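PDB 3MW6: ProQ/FinO domain-containing protein from Neisseria meningitidis, which probably binds RNA as a member of the FinO family of RNA chaperones. Local coordinates for residues A[25-30]-A[64-69]; A[31-36]-A[59-64]; A[37-42]-A[93-98]; A[45-50]-A[78-83]. All blocks are in the same frame, centred on the assembly; numbering follows the deposited sequence.

Contact 1. Residues A[25-30]-A[64-69]; sequences KQTEMI and AALIAR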
loop_
_atom_site.group_PDB
_atom_site.type_symbol
_atom_site.label_atom_id
_atom_site.label_comp_id
_atom_site.label_asym_id
_atom_site.label_seq_id
_atom_site.Cartn_x
_atom_site.Cartn_y
_atom_site.Cartn_z
ATOM N N LYS A 25 -8.826 25.533 -1.528
ATOM C CA LYS A 25 -7.709 26.281 -0.980
ATOM C C LYS A 25 -7.112 25.569 0.238
ATOM O O LYS A 25 -5.888 25.469 0.354
ATOM C CB LYS A 25 -8.125 27.716 -0.655
ATOM C CG LYS A 25 -7.003 28.581 -0.078
ATOM C CD LYS A 25 -5.867 28.812 -1.073
ATOM C CE LYS A 25 -4.770 29.676 -0.438
ATOM N NZ LYS A 25 -3.736 30.142 -1.413
ATOM N N GLN A 26 -7.960 25.042 1.125
ATOM C CA GLN A 26 -7.442 24.257 2.252
ATOM C C GLN A 26 -6.612 23.046 1.788
ATOM O O GLN A 26 -5.606 22.694 2.410
ATOM C CB GLN A 26 -8.549 23.797 3.211
ATOM C CG GLN A 26 -7.947 23.117 4.442
ATOM C CD GLN A 26 -8.949 22.785 5.536
ATOM O OE1 GLN A 26 -8.647 21.987 6.428
ATOM N NE2 GLN A 26 -10.141 23.403 5.488
ATOM N N THR A 27 -7.036 22.423 0.688
ATOM C CA THR A 27 -6.332 21.259 0.129
ATOM C C THR A 27 -4.934 21.581 -0.422
ATOM O O THR A 27 -3.989 20.823 -0.213
ATOM C CB THR A 27 -7.166 20.569 -0.956
ATOM O OG1 THR A 27 -8.428 20.183 -0.395
ATOM C CG2 THR A 27 -6.448 19.334 -1.478
ATOM N N GLU A 28 -4.797 22.700 -1.122
ATOM C CA GLU A 28 -3.479 23.137 -1.542
ATOM C C GLU A 28 -2.613 23.454 -0.325
ATOM O O GLU A 28 -1.437 23.101 -0.290
ATOM C CB GLU A 28 -3.572 24.357 -2.449
ATOM C CG GLU A 28 -4.058 24.037 -3.840
ATOM C CD GLU A 28 -4.651 25.243 -4.531
ATOM O OE1 GLU A 28 -4.581 26.347 -3.949
ATOM O OE2 GLU A 28 -5.194 25.087 -5.648
HETATM N N MSE A 29 -3.190 24.113 0.676
HETATM C CA MSE A 29 -2.405 24.516 1.842
HETATM C C MSE A 29 -1.877 23.292 2.587
HETATM O O MSE A 29 -0.747 23.306 3.101
HETATM C CB MSE A 29 -3.224 25.396 2.801
HETATM C CG MSE A 29 -3.586 26.796 2.289
HETATM SE SE MSE A 29 -5.081 27.596 3.296
HETATM C CE MSE A 29 -4.110 28.066 4.940
ATOM N N ILE A 30 -2.693 22.238 2.643
ATOM C CA ILE A 30 -2.338 21.040 3.395
ATOM C C ILE A 30 -1.176 20.324 2.736
ATOM O O ILE A 30 -0.235 19.883 3.405
ATOM C CB ILE A 30 -3.511 20.063 3.516
ATOM C CG1 ILE A 30 -4.605 20.674 4.395
ATOM C CG2 ILE A 30 -3.038 18.748 4.112
ATOM C CD1 ILE A 30 -5.862 19.842 4.488
ATOM N N ALA A 64 -9.693 17.004 9.121
ATOM C CA ALA A 64 -9.274 15.605 8.973
ATOM C C ALA A 64 -9.649 15.026 7.618
ATOM O O ALA A 64 -8.918 14.213 7.062
ATOM C CB ALA A 64 -9.861 14.737 10.082
ATOM N N ALA A 65 -10.791 15.435 7.079
ATOM C CA ALA A 65 -11.239 14.853 5.821
ATOM C C ALA A 65 -10.376 15.306 4.654
ATOM O O ALA A 65 -10.117 14.532 3.742
ATOM C CB ALA A 65 -12.722 15.161 5.555
ATOM N N LEU A 66 -9.946 16.561 4.662
ATOM C CA LEU A 66 -9.153 17.044 3.543
ATOM C C LEU A 66 -7.723 16.534 3.678
ATOM O O LEU A 66 -7.014 16.390 2.684
ATOM C CB LEU A 66 -9.196 18.567 3.452
ATOM C CG LEU A 66 -10.584 19.159 3.205
ATOM C CD1 LEU A 66 -10.505 20.666 3.049
ATOM C CD2 LEU A 66 -11.239 18.537 1.978
ATOM N N ILE A 67 -7.311 16.245 4.908
ATOM C CA ILE A 67 -6.023 15.601 5.146
ATOM C C ILE A 67 -6.008 14.191 4.527
ATOM O O ILE A 67 -5.061 13.808 3.827
ATOM C CB ILE A 67 -5.656 15.574 6.659
ATOM C CG1 ILE A 67 -5.361 16.998 7.154
ATOM C CG2 ILE A 67 -4.421 14.736 6.904
ATOM C CD1 ILE A 67 -5.169 17.123 8.663
ATOM N N ALA A 68 -7.074 13.435 4.762
ATOM C CA ALA A 68 -7.180 12.092 4.214
ATOM C C ALA A 68 -7.139 12.146 2.687
ATOM O O ALA A 68 -6.545 11.292 2.050
ATOM C CB ALA A 68 -8.474 11.422 4.701
ATOM N N ARG A 69 -7.776 13.162 2.114
ATOM C CA ARG A 69 -7.820 13.352 0.669
ATOM C C ARG A 69 -6.417 13.605 0.100
ATOM O O ARG A 69 -6.021 13.016 -0.899
ATOM C CB ARG A 69 -8.758 14.525 0.340
ATOM C CG ARG A 69 -9.155 14.636 -1.120
ATOM C CD ARG A 69 -9.861 15.961 -1.429
ATOM N NE ARG A 69 -11.287 15.952 -1.106
ATOM C CZ ARG A 69 -12.130 16.926 -1.440
ATOM N NH1 ARG A 69 -11.690 17.982 -2.115
ATOM N NH2 ARG A 69 -13.409 16.850 -1.102
#

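Contact 2. Residues A[31-36]-A[59-64]; sequences ADHIYG and LPQYDA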
loop_
_atom_site.group_PDB
_atom_site.type_symbol
_atom_site.label_atom_id
_atom_site.label_comp_id
_atom_site.label_asym_id
_atom_site.label_seq_id
_atom_site.Cartn_x
_atom_site.Cartn_y
_atom_site.Cartn_z
ATOM N N ALA A 31 -1.255 20.217 1.417
ATOM C CA ALA A 31 -0.230 19.562 0.619
ATOM C C ALA A 31 1.088 20.314 0.735
ATOM O O ALA A 31 2.123 19.716 1.028
ATOM C CB ALA A 31 -0.675 19.463 -0.848
ATOM N N ASP A 32 1.045 21.631 0.544
ATOM C CA ASP A 32 2.255 22.457 0.688
ATOM C C ASP A 32 2.840 22.322 2.092
ATOM O O ASP A 32 4.044 22.152 2.261
ATOM C CB ASP A 32 1.975 23.930 0.374
ATOM C CG ASP A 32 1.628 24.167 -1.090
ATOM O OD1 ASP A 32 1.783 23.239 -1.925
ATOM O OD2 ASP A 32 1.192 25.296 -1.402
ATOM N N HIS A 33 1.990 22.376 3.108
ATOM C CA HIS A 33 2.489 22.157 4.457
ATOM C C HIS A 33 3.229 20.820 4.548
ATOM O O HIS A 33 4.378 20.760 4.959
ATOM C CB HIS A 33 1.368 22.218 5.505
ATOM C CG HIS A 33 1.858 21.998 6.903
ATOM N ND1 HIS A 33 2.292 23.026 7.709
ATOM C CD2 HIS A 33 2.041 20.861 7.617
ATOM C CE1 HIS A 33 2.699 22.537 8.866
ATOM N NE2 HIS A 33 2.554 21.225 8.838
ATOM N N ILE A 34 2.565 19.749 4.134
ATOM C CA ILE A 34 3.092 18.398 4.303
ATOM C C ILE A 34 4.365 18.124 3.501
ATOM O O ILE A 34 5.320 17.544 4.023
ATOM C CB ILE A 34 2.008 17.341 3.965
ATOM C CG1 ILE A 34 1.126 17.082 5.193
ATOM C CG2 ILE A 34 2.633 16.071 3.471
ATOM C CD1 ILE A 34 -0.189 16.422 4.851
ATOM N N TYR A 35 4.381 18.510 2.230
ATOM C CA TYR A 35 5.569 18.281 1.411
ATOM C C TYR A 35 6.710 19.202 1.819
ATOM O O TYR A 35 7.869 18.902 1.555
ATOM C CB TYR A 35 5.272 18.477 -0.080
ATOM C CG TYR A 35 4.516 17.337 -0.706
ATOM C CD1 TYR A 35 3.199 17.498 -1.114
ATOM C CD2 TYR A 35 5.114 16.097 -0.884
ATOM C CE1 TYR A 35 2.494 16.465 -1.692
ATOM C CE2 TYR A 35 4.414 15.057 -1.463
ATOM C CZ TYR A 35 3.100 15.251 -1.862
ATOM O OH TYR A 35 2.387 14.228 -2.433
ATOM N N GLY A 36 6.370 20.325 2.449
ATOM C CA GLY A 36 7.357 21.300 2.882
ATOM C C GLY A 36 7.989 20.893 4.198
ATOM O O GLY A 36 9.198 21.002 4.367
ATOM N N LEU A 59 -1.805 18.057 12.733
ATOM C CA LEU A 59 -2.343 19.204 12.002
ATOM C C LEU A 59 -3.773 19.531 12.428
ATOM O O LEU A 59 -4.710 19.318 11.661
ATOM C CB LEU A 59 -2.320 18.942 10.493
ATOM C CG LEU A 59 -1.019 18.463 9.850
ATOM C CD1 LEU A 59 -1.215 18.272 8.352
ATOM C CD2 LEU A 59 0.070 19.448 10.113
ATOM N N PRO A 60 -3.950 20.053 13.651
ATOM C CA PRO A 60 -5.324 20.341 14.078
ATOM C C PRO A 60 -5.905 21.566 13.365
ATOM O O PRO A 60 -7.120 21.759 13.373
ATOM C CB PRO A 60 -5.186 20.579 15.587
ATOM C CG PRO A 60 -3.751 20.948 15.788
ATOM C CD PRO A 60 -2.980 20.190 14.748
ATOM N N GLN A 61 -5.050 22.363 12.737
ATOM C CA GLN A 61 -5.506 23.564 12.030
ATOM C C GLN A 61 -6.186 23.265 10.689
ATOM O O GLN A 61 -6.534 24.185 9.948
ATOM C CB GLN A 61 -4.351 24.561 11.824
ATOM C CG GLN A 61 -3.281 24.129 10.830
ATOM C CD GLN A 61 -2.244 23.196 11.437
ATOM O OE1 GLN A 61 -2.572 22.268 12.180
ATOM N NE2 GLN A 61 -0.985 23.444 11.126
ATOM N N TYR A 62 -6.364 21.979 10.389
ATOM C CA TYR A 62 -6.879 21.531 9.106
ATOM C C TYR A 62 -7.901 20.415 9.308
ATOM O O TYR A 62 -7.806 19.648 10.270
ATOM C CB TYR A 62 -5.740 21.011 8.212
ATOM C CG TYR A 62 -4.751 22.055 7.746
ATOM C CD1 TYR A 62 -5.175 23.223 7.116
ATOM C CD2 TYR A 62 -3.381 21.857 7.910
ATOM C CE1 TYR A 62 -4.250 24.179 6.676
ATOM C CE2 TYR A 62 -2.455 22.786 7.468
ATOM C CZ TYR A 62 -2.890 23.945 6.856
ATOM O OH TYR A 62 -1.955 24.861 6.426
ATOM N N ASP A 63 -8.863 20.323 8.391
ATOM C CA ASP A 63 -9.934 19.328 8.476
ATOM C C ASP A 63 -9.414 17.930 8.203
ATOM O O ASP A 63 -8.772 17.700 7.175
ATOM C CB ASP A 63 -11.051 19.660 7.478
ATOM C CG ASP A 63 -11.741 20.971 7.805
ATOM O OD1 ASP A 63 -12.062 21.187 8.990
ATOM O OD2 ASP A 63 -11.960 21.789 6.885
ATOM N N ALA A 64 -9.693 17.004 9.121
ATOM C CA ALA A 64 -9.274 15.605 8.973
ATOM C C ALA A 64 -9.649 15.026 7.618
ATOM O O ALA A 64 -8.918 14.213 7.062
ATOM C CB ALA A 64 -9.861 14.737 10.082
#

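Contact 3. Residues A[37-42]-A[93-98]; sequences KYDVFK and LNNRFK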
loop_
_atom_site.group_PDB
_atom_site.type_symbol
_atom_site.label_atom_id
_atom_site.label_comp_id
_atom_site.label_asym_id
_atom_site.label_seq_id
_atom_site.Cartn_x
_atom_site.Cartn_y
_atom_site.Cartn_z
ATOM N N LYS A 37 7.178 20.386 5.118
ATOM C CA LYS A 37 7.657 20.058 6.453
ATOM C C LYS A 37 8.207 18.637 6.624
ATOM O O LYS A 37 9.152 18.425 7.380
ATOM C CB LYS A 37 6.557 20.301 7.486
ATOM C CG LYS A 37 6.926 19.778 8.860
ATOM C CD LYS A 37 5.931 20.216 9.910
ATOM C CE LYS A 37 6.376 19.770 11.289
ATOM N NZ LYS A 37 5.587 20.447 12.350
ATOM N N TYR A 38 7.619 17.663 5.938
ATOM C CA TYR A 38 7.934 16.261 6.216
ATOM C C TYR A 38 8.749 15.624 5.118
ATOM O O TYR A 38 8.263 15.455 4.008
ATOM C CB TYR A 38 6.649 15.444 6.435
ATOM C CG TYR A 38 5.877 15.884 7.641
ATOM C CD1 TYR A 38 4.646 16.501 7.506
ATOM C CD2 TYR A 38 6.399 15.724 8.924
ATOM C CE1 TYR A 38 3.935 16.925 8.617
ATOM C CE2 TYR A 38 5.695 16.147 10.040
ATOM C CZ TYR A 38 4.461 16.742 9.872
ATOM O OH TYR A 38 3.744 17.172 10.956
ATOM N N ASP A 39 9.979 15.238 5.440
ATOM C CA ASP A 39 10.834 14.565 4.474
ATOM C C ASP A 39 10.273 13.229 3.951
ATOM O O ASP A 39 10.490 12.890 2.792
ATOM C CB ASP A 39 12.250 14.390 5.029
ATOM C CG ASP A 39 13.143 15.583 4.724
ATOM O OD1 ASP A 39 14.039 15.446 3.858
ATOM O OD2 ASP A 39 12.936 16.661 5.330
ATOM N N VAL A 40 9.566 12.461 4.779
ATOM C CA VAL A 40 9.015 11.200 4.269
ATOM C C VAL A 40 8.057 11.456 3.107
ATOM O O VAL A 40 7.968 10.659 2.185
ATOM C CB VAL A 40 8.321 10.348 5.345
ATOM C CG1 VAL A 40 9.330 9.903 6.392
ATOM C CG2 VAL A 40 7.154 11.108 5.973
ATOM N N PHE A 41 7.351 12.578 3.138
ATOM C CA PHE A 41 6.507 12.946 2.006
ATOM C C PHE A 41 7.297 13.536 0.849
ATOM O O PHE A 41 7.102 13.154 -0.291
ATOM C CB PHE A 41 5.388 13.877 2.448
ATOM C CG PHE A 41 4.293 13.162 3.184
ATOM C CD1 PHE A 41 4.337 13.022 4.564
ATOM C CD2 PHE A 41 3.253 12.569 2.489
ATOM C CE1 PHE A 41 3.334 12.338 5.243
ATOM C CE2 PHE A 41 2.242 11.878 3.166
ATOM C CZ PHE A 41 2.291 11.769 4.543
ATOM N N LYS A 42 8.210 14.450 1.142
ATOM C CA LYS A 42 8.957 15.123 0.088
ATOM C C LYS A 42 9.775 14.120 -0.722
ATOM O O LYS A 42 9.954 14.270 -1.933
ATOM C CB LYS A 42 9.860 16.213 0.703
ATOM C CG LYS A 42 10.812 16.895 -0.269
ATOM C CD LYS A 42 11.856 17.775 0.470
ATOM C CE LYS A 42 11.273 19.091 1.005
ATOM N NZ LYS A 42 10.918 19.049 2.461
ATOM N N LEU A 93 6.316 9.835 10.678
ATOM C CA LEU A 93 6.453 11.283 10.458
ATOM C C LEU A 93 7.825 11.821 10.822
ATOM O O LEU A 93 8.229 12.870 10.324
ATOM C CB LEU A 93 5.394 12.077 11.231
ATOM C CG LEU A 93 4.011 12.043 10.601
ATOM C CD1 LEU A 93 3.054 13.026 11.297
ATOM C CD2 LEU A 93 4.122 12.352 9.113
ATOM N N ASN A 94 8.550 11.095 11.670
ATOM C CA ASN A 94 9.866 11.541 12.128
ATOM C C ASN A 94 11.013 10.911 11.370
ATOM O O ASN A 94 12.157 10.902 11.841
ATOM C CB ASN A 94 10.029 11.256 13.620
ATOM C CG ASN A 94 9.084 12.075 14.469
ATOM O OD1 ASN A 94 8.754 13.214 14.125
ATOM N ND2 ASN A 94 8.631 11.499 15.575
ATOM N N ASN A 95 10.705 10.374 10.196
ATOM C CA ASN A 95 11.717 9.746 9.368
ATOM C C ASN A 95 12.436 8.610 10.085
ATOM O O ASN A 95 13.620 8.377 9.874
ATOM C CB ASN A 95 12.707 10.784 8.847
ATOM C CG ASN A 95 12.937 10.662 7.356
ATOM O OD1 ASN A 95 12.881 9.567 6.792
ATOM N ND2 ASN A 95 13.186 11.789 6.702
ATOM N N ARG A 96 11.711 7.886 10.924
ATOM C CA ARG A 96 12.285 6.714 11.561
ATOM C C ARG A 96 11.618 5.443 11.059
ATOM O O ARG A 96 10.448 5.450 10.700
ATOM C CB ARG A 96 12.165 6.822 13.075
ATOM C CG ARG A 96 12.925 8.018 13.634
ATOM C CD ARG A 96 13.444 7.766 15.044
ATOM N NE ARG A 96 14.350 8.826 15.479
ATOM C CZ ARG A 96 15.656 8.662 15.678
ATOM N NH1 ARG A 96 16.215 7.471 15.493
ATOM N NH2 ARG A 96 16.404 9.686 16.078
ATOM N N PHE A 97 12.378 4.357 11.023
ATOM C CA PHE A 97 11.836 3.059 10.670
ATOM C C PHE A 97 10.571 2.770 11.463
ATOM O O PHE A 97 10.525 2.971 12.663
ATOM C CB PHE A 97 12.870 1.961 10.920
ATOM C CG PHE A 97 14.056 2.009 9.983
ATOM C CD1 PHE A 97 13.983 2.697 8.781
ATOM C CD2 PHE A 97 15.240 1.364 10.309
ATOM C CE1 PHE A 97 15.074 2.748 7.929
ATOM C CE2 PHE A 97 16.340 1.408 9.451
ATOM C CZ PHE A 97 16.252 2.096 8.261
ATOM N N LYS A 98 9.534 2.307 10.779
ATOM C CA LYS A 98 8.349 1.784 11.454
ATOM C C LYS A 98 7.587 0.835 10.525
ATOM O O LYS A 98 6.775 1.263 9.701
ATOM C CB LYS A 98 7.458 2.920 11.965
ATOM C CG LYS A 98 6.261 2.451 12.766
ATOM C CD LYS A 98 5.551 3.639 13.391
ATOM C CE LYS A 98 4.247 3.232 14.057
ATOM N NZ LYS A 98 3.533 4.429 14.602
HETATM O O HOH W 1 9.292 13.316 7.793
#

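Contact 4. Residues A[45-50]-A[78-83]; sequences KPLALG and PRYLKA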
loop_
_atom_site.group_PDB
_atom_site.type_symbol
_atom_site.label_atom_id
_atom_site.label_comp_id
_atom_site.label_asym_id
_atom_site.label_seq_id
_atom_site.Cartn_x
_atom_site.Cartn_y
_atom_site.Cartn_z
ATOM N N LYS A 45 8.936 8.226 0.626
ATOM C CA LYS A 45 9.322 6.971 1.241
ATOM C C LYS A 45 8.054 6.210 1.577
ATOM O O LYS A 45 7.016 6.812 1.833
ATOM C CB LYS A 45 10.120 7.224 2.511
ATOM C CG LYS A 45 11.436 7.965 2.279
ATOM C CD LYS A 45 12.124 8.231 3.596
ATOM C CE LYS A 45 13.625 8.323 3.447
ATOM N NZ LYS A 45 14.280 8.470 4.785
ATOM N N PRO A 46 8.131 4.878 1.576
ATOM C CA PRO A 46 6.980 4.099 2.025
ATOM C C PRO A 46 6.546 4.567 3.425
ATOM O O PRO A 46 7.385 4.654 4.315
ATOM C CB PRO A 46 7.531 2.674 2.068
ATOM C CG PRO A 46 8.606 2.652 1.035
ATOM C CD PRO A 46 9.260 4.027 1.160
ATOM N N LEU A 47 5.262 4.875 3.598
ATOM C CA LEU A 47 4.734 5.430 4.837
ATOM C C LEU A 47 4.256 4.360 5.821
ATOM O O LEU A 47 3.633 3.361 5.437
ATOM C CB LEU A 47 3.578 6.387 4.525
ATOM C CG LEU A 47 3.991 7.572 3.643
ATOM C CD1 LEU A 47 2.775 8.338 3.107
ATOM C CD2 LEU A 47 4.925 8.514 4.423
ATOM N N ALA A 48 4.545 4.578 7.099
ATOM C CA ALA A 48 4.131 3.651 8.141
ATOM C C ALA A 48 2.615 3.525 8.190
ATOM O O ALA A 48 1.910 4.487 7.890
ATOM C CB ALA A 48 4.642 4.126 9.494
ATOM N N LEU A 49 2.129 2.347 8.593
ATOM C CA LEU A 49 0.734 2.180 9.044
ATOM C C LEU A 49 0.310 3.298 9.992
ATOM O O LEU A 49 1.054 3.670 10.908
ATOM C CB LEU A 49 0.557 0.842 9.781
ATOM C CG LEU A 49 -0.821 0.579 10.428
ATOM C CD1 LEU A 49 -1.931 0.401 9.386
ATOM C CD2 LEU A 49 -0.807 -0.631 11.365
ATOM N N GLY A 50 -0.881 3.840 9.773
ATOM C CA GLY A 50 -1.446 4.827 10.675
ATOM C C GLY A 50 -0.928 6.243 10.488
ATOM O O GLY A 50 -1.158 7.098 11.334
ATOM N N PRO A 78 2.280 7.664 -9.139
ATOM C CA PRO A 78 3.242 6.690 -9.658
ATOM C C PRO A 78 4.529 6.661 -8.824
ATOM O O PRO A 78 5.064 5.587 -8.516
ATOM C CB PRO A 78 3.527 7.208 -11.074
ATOM C CG PRO A 78 2.243 7.925 -11.466
ATOM C CD PRO A 78 1.740 8.553 -10.188
ATOM N N ARG A 79 5.017 7.833 -8.451
ATOM C CA ARG A 79 6.249 7.907 -7.668
ATOM C C ARG A 79 6.133 7.169 -6.318
ATOM O O ARG A 79 7.079 6.530 -5.865
ATOM C CB ARG A 79 6.674 9.363 -7.483
ATOM C CG ARG A 79 7.962 9.507 -6.732
ATOM C CD ARG A 79 8.487 10.939 -6.795
ATOM N NE ARG A 79 9.680 11.075 -5.971
ATOM C CZ ARG A 79 10.227 12.231 -5.617
ATOM N NH1 ARG A 79 9.691 13.379 -6.015
ATOM N NH2 ARG A 79 11.316 12.233 -4.861
ATOM N N TYR A 80 4.961 7.225 -5.697
ATOM C CA TYR A 80 4.724 6.454 -4.479
ATOM C C TYR A 80 4.656 4.943 -4.747
ATOM O O TYR A 80 5.306 4.136 -4.066
ATOM C CB TYR A 80 3.455 6.924 -3.771
ATOM C CG TYR A 80 3.333 6.307 -2.404
ATOM C CD1 TYR A 80 4.204 6.670 -1.392
ATOM C CD2 TYR A 80 2.367 5.341 -2.129
ATOM C CE1 TYR A 80 4.123 6.105 -0.132
ATOM C CE2 TYR A 80 2.280 4.766 -0.851
ATOM C CZ TYR A 80 3.170 5.157 0.138
ATOM O OH TYR A 80 3.108 4.615 1.407
ATOM N N LEU A 81 3.880 4.552 -5.747
ATOM C CA LEU A 81 3.818 3.139 -6.113
ATOM C C LEU A 81 5.212 2.608 -6.437
ATOM O O LEU A 81 5.574 1.480 -6.092
ATOM C CB LEU A 81 2.895 2.946 -7.321
ATOM C CG LEU A 81 1.452 3.363 -7.060
ATOM C CD1 LEU A 81 0.594 3.228 -8.315
ATOM C CD2 LEU A 81 0.894 2.507 -5.943
ATOM N N LYS A 82 5.992 3.428 -7.123
ATOM C CA LYS A 82 7.350 3.049 -7.496
ATOM C C LYS A 82 8.196 2.844 -6.222
ATOM O O LYS A 82 9.040 1.958 -6.167
ATOM C CB LYS A 82 7.942 4.127 -8.405
ATOM C CG LYS A 82 9.171 3.737 -9.150
ATOM C CD LYS A 82 9.306 4.581 -10.417
ATOM C CE LYS A 82 9.302 6.078 -10.121
ATOM N NZ LYS A 82 10.567 6.549 -9.469
ATOM N N ALA A 83 7.912 3.628 -5.190
ATOM C CA ALA A 83 8.603 3.501 -3.904
ATOM C C ALA A 83 8.187 2.193 -3.255
ATOM O O ALA A 83 8.998 1.511 -2.641
ATOM C CB ALA A 83 8.261 4.687 -2.970
#

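Contact 1. Residues A[25-30]-A[64-69]
The carboxamide of Gln26, lying against CD1 of Leu66, is gripped at both ends: OE1 accepts the backbone N-H of Asp63, just before helix 64-76, and NE2 donates to the carbonyl of Thr20. With CG anti to the backbone N (chi1 -174°) and the chain extended beyond it, Gln26 passes across the CD1 methyl of Leu66, crossing that side chain at about a right angle; Gln26 CD is 3.6 Å from Leu66 CD1. One turn further along, Ile30 does the purely apolar work. Its CD1 touches Leu66 CB at 3.7 Å and also reaches Ile67, with CG1 of that residue 3.9 Å from Ile30 CD1. Leu66 thus meets a polar side chain at CD1 and an aliphatic one at CB, both from helix 23-37. Thr27 flanks it on the more exposed side, Thr27 OG1 lying 4.0 Å from Leu66 CD2 while hydrogen-bonding the carbonyl of Lys23. No hydrogen bond joins the two segments directly. Their axes approach to 9.5 Å and cross at -60°, an inclined helix-helix packing that joins helix 23-37 to helix 64-76 in the mostly helical FinO domain.

Contact 2. Residues A[31-36]-A[59-64]
His33 and Leu59 slide past each other in opposite directions, and their closest atoms are His33 NE2 and Leu59 CD2, 3.3 Å apart. Leu59 CD2 is also 3.5 Å from His33 CD2, so it touches the NE2-CD2 part of the ring obliquely. CB of His33 points toward the loop and CG is anti to the backbone N (chi1 -180°); the ring continues to Leu59. NE2 is buried here without a hydrogen-bond partner in the model, an environment that would probably disfavour a charged imidazole. The other branch of the leucine turns to the next residue of the helix: Leu59 CD1 meets Ile34 CD1 at 4.1 Å, the two side chains crossing at about a right angle. Looser contacts extend the patch, with Tyr62 CE2 4.3 Å from His33 CB and the amide of Gln61 near the imidazole. These loop side chains come from a type I beta turn, Leu59 to Tyr62, that links the end of helix 51-58 to helix 64-76; the closing bond from Tyr62 N to Leu59 O is weak. Within the turn, Gln61 CG lies 3.6 Å above one face of the Tyr62 ring, offset toward its rim. Further out, Tyr62 packs on Met29 and Ile30 one turn back in helix 23-37, Leu59 rests on Ile67, and Ile34 also touches Leu55 and Phe41.

Contact 3. Residues A[37-42]-A[93-98]
Leu93 and Asn95, in the connection of the beta hairpin formed by strands 89-91 and 97-100, pack against residues 38-41 around the short helix 39-42. The apolar part centres on one methyl. Leu93 CD2 sits over the face of Tyr38 in a CH-pi contact, 4.1 Å from the ring centroid and 12° off the normal. The opposite face of that ring carries CG of Lys37, so the tyrosine is sandwiched between two aliphatic groups. Leu93 CD2 also meets Phe41, this time at the ring edge and in its plane, 3.9 Å from Phe41 CE1. One atom therefore serves two rings, with its approach to them quite different.

The polar link runs through water. Water 1 accepts from Val40 N at 3.1 Å, an N-H in the first turn of the helix that follows the N-cap residue Tyr38, and donates to Leu93 O at 2.8 Å, bridging the two backbones where no direct hydrogen bond forms.

Hydrogen bonds inside the hairpin connection set its shape. The carboxylate oxygen OD2 of Asp92 accepts N-H groups of both Asn94 and Arg96, the first bond closing an Asx turn, and Asn95 between them takes up left-handed backbone angles. The Asn95 side chain reaches back over the helix start, where Asn95 ND2 comes tightly, at 3.2 Å, against Asp39 CB. Asn95 OD1, which hydrogen-bonds Lys45 NZ, passes 3.6 Å from Val40 CG1.

Contact 4. Residues A[45-50]-A[78-83]
The loop between helices 39-42 and 51-58 meets helix 78-86 here, Pro46 and Leu47 facing Tyr80 and Ala83. The same loop also pairs with the beta hairpin, since Pro46 and Ala48 share backbone hydrogen bonds with Phe91. Tyr80 is the long arm of the contact. Its CG is anti to the backbone N (chi1 -170°); from there the ring extends until OH meets the loop. There Leu47 N donates to Tyr80 OH, 3.1 Å away and nearly straight at 171°. The Leu47 side chain then leans on the same end of the ring, crossing it at a slant: Leu47 CB lies 3.6 Å from Tyr80 OH, and Leu47 CG is 4.1 Å from Tyr80 CE1. At the ring edge, close to its plane, the carbonyl oxygen of Lys45 comes within 3.6 Å of Tyr80 CE1. One turn along the helix, Pro46 packs on Ala83, with Pro46 CG 3.9 Å from Ala83 O and Pro46 CD 4.3 Å from Ala83 CB. The phenol oxygen has a second partner, OE1 of Glu104 of the second subunit, while Leu81 packs on Ile108 of that same subunit. Because the hydroxyl accepts from Leu47, its own proton probably goes to the glutamate, so that one phenol oxygen probably accepts from the loop backbone and donates to the other subunit.

Contacts 1 and 4 are the more buried, whereas contacts 2 and 3 are partly open. Contacts 1 and 2 lie about 6 Å apart between centres and share helix 23-37, meeting successive parts of it with helix 64-76 and the loop leading into it. Both do without hydrogen bonds between their segments. Contact 3 follows where the chain leaves that helix, and Ile34 against Phe41 joins it to contact 2. Contacts 3 and 4 add polar links: a water bridges the backbones in contact 3, and a direct hydrogen bond joins loop to helix in contact 4. Those two contacts touch through Phe41 and Leu47, and of the four only contact 4 is reached by the second subunit.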